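Local coordinates for cytochrome c7 (Geobacter sulfurreducens, PDB 3H4N), which probably carries electrons through its several hemes as a cytochrome c7, a family involved in Fe(III) respiration, at residues M43-D46 with W47-T51. Residues are numbered along the deposited sequence; the frame is centred on the assembly and turned at random.
With HEM (protoporphyrin IX containing Fe), chain E.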
ATOM      1  N   MET A  43       1.004 -10.252  -0.474  1.00  6.73           N
ATOM      2  CA  MET A  43       1.596  -9.151   0.289  1.00  7.07           C
ATOM      3  C   MET A  43       2.973  -9.519   0.827  1.00  7.04           C
ATOM      4  O   MET A  43       3.192 -10.594   1.382  1.00  7.91           O
ATOM      5  CB  MET A  43       0.690  -8.743   1.463  1.00  7.34           C
ATOM      6  CG  MET A  43       1.148  -7.491   2.220  1.00  8.84           C
ATOM      7  SD  MET A  43       1.471  -6.038   1.191  1.00 10.66           S
ATOM      8  CE  MET A  43      -0.186  -5.771   0.546  1.00 11.24           C
ATOM      9  N   GLY A  44       3.890  -8.586   0.668  1.00  6.33           N
ATOM     10  CA  GLY A  44       5.274  -8.735   1.083  1.00  6.79           C
ATOM     11  C   GLY A  44       6.097  -7.648   0.436  1.00  6.68           C
ATOM     12  O   GLY A  44       5.552  -6.735  -0.170  1.00  6.76           O
ATOM     13  N   LYS A  45       7.411  -7.747   0.557  1.00  7.12           N
ATOM     14  CA  LYS A  45       8.343  -6.793   0.003  1.00  7.63           C
ATOM     15  C   LYS A  45       8.156  -6.608  -1.507  1.00  6.58           C
ATOM     16  O   LYS A  45       8.119  -5.477  -1.977  1.00  7.15           O
ATOM     17  CB  LYS A  45       9.757  -7.280   0.328  1.00  8.74           C
ATOM     18  CG  LYS A  45      10.872  -6.511  -0.307  1.00 10.68           C
ATOM     19  CD  LYS A  45      12.254  -7.042   0.119  1.00 13.71           C
ATOM     20  CE  LYS A  45      12.477  -8.481  -0.274  1.00 14.71           C
ATOM     21  NZ  LYS A  45      13.853  -8.794  -0.714  1.00 16.57           N
ATOM     22  N   ASP A  46       8.058  -7.696  -2.274  1.00  6.47           N
ATOM     23  CA  ASP A  46       7.942  -7.582  -3.732  1.00  6.94           C
ATOM     24  C   ASP A  46       6.671  -6.838  -4.112  1.00  6.57           C
ATOM     25  O   ASP A  46       6.675  -5.962  -4.972  1.00  7.48           O
ATOM     26  CB  ASP A  46       7.961  -8.966  -4.407  0.50  7.24           C
ATOM     27  CG  ASP A  46       9.298  -9.683  -4.245  0.50  9.05           C
ATOM     28  OD1 ASP A  46       9.346 -10.918  -4.464  0.50 10.68           O
ATOM     29  OD2 ASP A  46      10.344  -9.097  -3.895  0.50  9.56           O
ATOM     30  N   TRP A  47       5.571  -7.179  -3.443  1.00  6.57           N
ATOM     31  CA  TRP A  47       4.278  -6.558  -3.720  1.00  6.73           C
ATOM     32  C   TRP A  47       4.336  -5.077  -3.392  1.00  6.32           C
ATOM     33  O   TRP A  47       3.937  -4.218  -4.195  1.00  6.19           O
ATOM     34  CB  TRP A  47       3.193  -7.219  -2.857  1.00  6.61           C
ATOM     35  CG  TRP A  47       1.765  -7.037  -3.328  1.00  5.99           C
ATOM     36  CD1 TRP A  47       1.003  -7.973  -3.969  1.00  6.68           C
ATOM     37  CD2 TRP A  47       0.921  -5.873  -3.171  1.00  5.59           C
ATOM     38  NE1 TRP A  47      -0.248  -7.471  -4.223  1.00  6.89           N
ATOM     39  CE2 TRP A  47      -0.331  -6.191  -3.743  1.00  5.65           C
ATOM     40  CE3 TRP A  47       1.089  -4.604  -2.599  1.00  6.22           C
ATOM     41  CZ2 TRP A  47      -1.391  -5.289  -3.775  1.00  5.88           C
ATOM     42  CZ3 TRP A  47       0.024  -3.715  -2.618  1.00  6.53           C
ATOM     43  CH2 TRP A  47      -1.194  -4.061  -3.219  1.00  6.70           C
ATOM     44  N   ALA A  48       4.819  -4.764  -2.196  1.00  6.05           N
ATOM     45  CA  ALA A  48       4.776  -3.395  -1.695  1.00  6.08           C
ATOM     46  C   ALA A  48       5.685  -2.443  -2.479  1.00  5.87           C
ATOM     47  O   ALA A  48       5.304  -1.314  -2.834  1.00  5.98           O
ATOM     48  CB  ALA A  48       5.144  -3.362  -0.236  1.00  6.04           C
ATOM     49  N   HIS A  49       6.892  -2.899  -2.761  1.00  5.66           N
ATOM     50  CA  HIS A  49       7.866  -2.060  -3.438  1.00  5.87           C
ATOM     51  C   HIS A  49       7.548  -1.888  -4.937  1.00  6.44           C
ATOM     52  O   HIS A  49       8.122  -1.020  -5.595  1.00  8.79           O
ATOM     53  CB  HIS A  49       9.264  -2.605  -3.256  1.00  5.47           C
ATOM     54  CG  HIS A  49       9.767  -2.638  -1.846  1.00  5.37           C
ATOM     55  ND1 HIS A  49      10.883  -3.312  -1.393  1.00  7.36           N
ATOM     56  CD2 HIS A  49       9.213  -2.066  -0.761  1.00  3.08           C
ATOM     57  CE1 HIS A  49      11.001  -3.106  -0.088  1.00  2.64           C
ATOM     58  NE2 HIS A  49      10.002  -2.353   0.316  1.00  6.71           N
ATOM     59  N   LYS A  50       6.647  -2.706  -5.471  1.00  5.76           N
ATOM     60  CA  LYS A  50       6.088  -2.508  -6.811  1.00  6.28           C
ATOM     61  C   LYS A  50       4.848  -1.618  -6.755  1.00  6.00           C
ATOM     62  O   LYS A  50       4.833  -0.530  -7.304  1.00  6.63           O
ATOM     63  CB  LYS A  50       5.706  -3.860  -7.421  1.00  6.39           C
ATOM     64  CG  LYS A  50       4.942  -3.772  -8.755  1.00  8.03           C
ATOM     65  CD  LYS A  50       4.618  -5.176  -9.259  1.00 10.32           C
ATOM     66  CE  LYS A  50       3.794  -5.196 -10.540  1.00 12.54           C
ATOM     67  NZ  LYS A  50       4.443  -4.464 -11.657  1.00 14.29           N
ATOM     68  N   THR A  51       3.805  -2.096  -6.083  1.00  6.28           N
ATOM     69  CA  THR A  51       2.487  -1.481  -6.172  1.00  6.78           C
ATOM     70  C   THR A  51       2.312  -0.241  -5.309  1.00  6.71           C
ATOM     71  O   THR A  51       1.755   0.758  -5.768  1.00  6.51           O
ATOM     72  CB  THR A  51       1.430  -2.522  -5.838  1.00  7.04           C
ATOM     73  OG1 THR A  51       1.509  -3.588  -6.792  1.00  8.08           O
ATOM     74  CG2 THR A  51       0.025  -1.955  -5.956  1.00  7.13           C
TER
HETATM   75  CHA HEM E  74       8.848  -4.906   2.979  1.00  5.22           C
HETATM   76  CHB HEM E  74      13.061  -2.525   3.035  1.00  5.49           C
HETATM   77  CHC HEM E  74      10.787   1.196   1.002  1.00  4.12           C
HETATM   78  CHD HEM E  74       6.567  -0.682   2.308  1.00  4.02           C
HETATM   79  C1A HEM E  74      10.182  -4.625   3.167  1.00  4.87           C
HETATM   80  C2A HEM E  74      11.190  -5.528   3.687  1.00  5.71           C
HETATM   81  C3A HEM E  74      12.355  -4.853   3.701  1.00  4.95           C
HETATM   82  C4A HEM E  74      12.114  -3.522   3.182  1.00  4.86           C
HETATM   83  CMA HEM E  74      13.730  -5.346   4.180  1.00  5.90           C
HETATM   84  CAA HEM E  74      10.928  -6.976   4.171  1.00  7.45           C
HETATM   85  CBA HEM E  74      10.545  -6.908   5.650  1.00  8.36           C
HETATM   86  CGA HEM E  74      10.254  -8.249   6.288  1.00 10.33           C
HETATM   87  O1A HEM E  74       9.899  -9.218   5.584  1.00 13.35           O
HETATM   88  O2A HEM E  74      10.337  -8.343   7.532  1.00  8.92           O
HETATM   89  C1B HEM E  74      12.817  -1.304   2.430  1.00  4.67           C
HETATM   90  C2B HEM E  74      13.818  -0.351   2.002  1.00  4.76           C
HETATM   91  C3B HEM E  74      13.188   0.683   1.442  1.00  4.75           C
HETATM   92  C4B HEM E  74      11.773   0.382   1.488  1.00  4.36           C
HETATM   93  CMB HEM E  74      15.333  -0.545   2.252  1.00  5.62           C
HETATM   94  CAB HEM E  74      13.785   1.949   0.788  1.00  5.73           C
HETATM   95  CBB HEM E  74      14.683   1.731  -0.226  1.00  6.34           C
HETATM   96  C1C HEM E  74       9.434   1.054   1.219  1.00  4.51           C
HETATM   97  C2C HEM E  74       8.417   2.058   0.963  1.00  5.32           C
HETATM   98  C3C HEM E  74       7.240   1.534   1.351  1.00  5.95           C
HETATM   99  C4C HEM E  74       7.483   0.189   1.829  1.00  4.63           C
HETATM  100  CMC HEM E  74       8.710   3.457   0.397  1.00  6.63           C
HETATM  101  CAC HEM E  74       5.828   2.166   1.305  1.00  6.85           C
HETATM  102  CBC HEM E  74       5.389   2.744   0.153  1.00  6.39           C
HETATM  103  C1D HEM E  74       6.801  -2.001   2.563  1.00  4.97           C
HETATM  104  C2D HEM E  74       5.763  -2.933   2.847  1.00  5.63           C
HETATM  105  C3D HEM E  74       6.452  -4.244   3.022  1.00  5.37           C
HETATM  106  C4D HEM E  74       7.850  -3.985   2.842  1.00  4.85           C
HETATM  107  CMD HEM E  74       4.268  -2.652   2.940  1.00  7.10           C
HETATM  108  CAD HEM E  74       5.760  -5.576   3.305  1.00  5.76           C
HETATM  109  CBD HEM E  74       5.417  -5.838   4.773  1.00  7.20           C
HETATM  110  CGD HEM E  74       4.515  -7.069   4.953  0.50  7.92           C
HETATM  111  O1D HEM E  74       3.975  -7.606   3.955  0.50  9.64           O
HETATM  112  O2D HEM E  74       4.299  -7.573   6.096  0.50  8.30           O
HETATM  113  NA  HEM E  74      10.765  -3.413   2.879  1.00  5.26           N
HETATM  114  NB  HEM E  74      11.570  -0.832   2.082  1.00  4.22           N
HETATM  115  NC  HEM E  74       8.820  -0.056   1.757  1.00  4.88           N
HETATM  116  ND  HEM E  74       8.025  -2.643   2.579  1.00  5.20           N
HETATM  117 FE   HEM E  74       9.807  -1.732   2.293  1.00  5.06          FE
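Met43 lays its terminal methyl over one face of the Trp47 indole. Met43 CE sits 3.8 Å from the centroid of the Trp47 six-membered ring, a CH-pi contact. Met43 SD lies obliquely, 4.8 Å from that Trp47 centroid, which adds a Met-aromatic contact. Met43 starts with CG anti to the backbone N (chi1 -173°), and bends at chi2 and chi3 fold its methyl back over the ring. On the opposite indole face, Thr51 OG1 stands above the ring. Trp47 also touches Cys31, Ile40 and another heme; an alanine here would probably leave the Met43 methyl without its aromatic platform and open a gap beside that heme.

Backbone bonds set the first turn of helix 45-59, with Gly44 as N-cap. Ala48 N donates to Gly44 O at 2.9 Å, and His49 N to Lys45 O at 3.0 Å. Lys50 N to Asp46 O is longer and more bent, and the helix widens into a pi-type turn at 48-51.

The start of helix 45-59 carries His49, an axial ligand whose NE2 is 2.1 Å from the heme iron. His70 completes the bis-histidine coordination. The Lys45 chain crosses the imidazole, its CG 3.4 Å from His49 ND1, and Lys45 O lies over one ring face. Ala48 CB packs closely against the porphyrin, 3.2 Å from heme C2D.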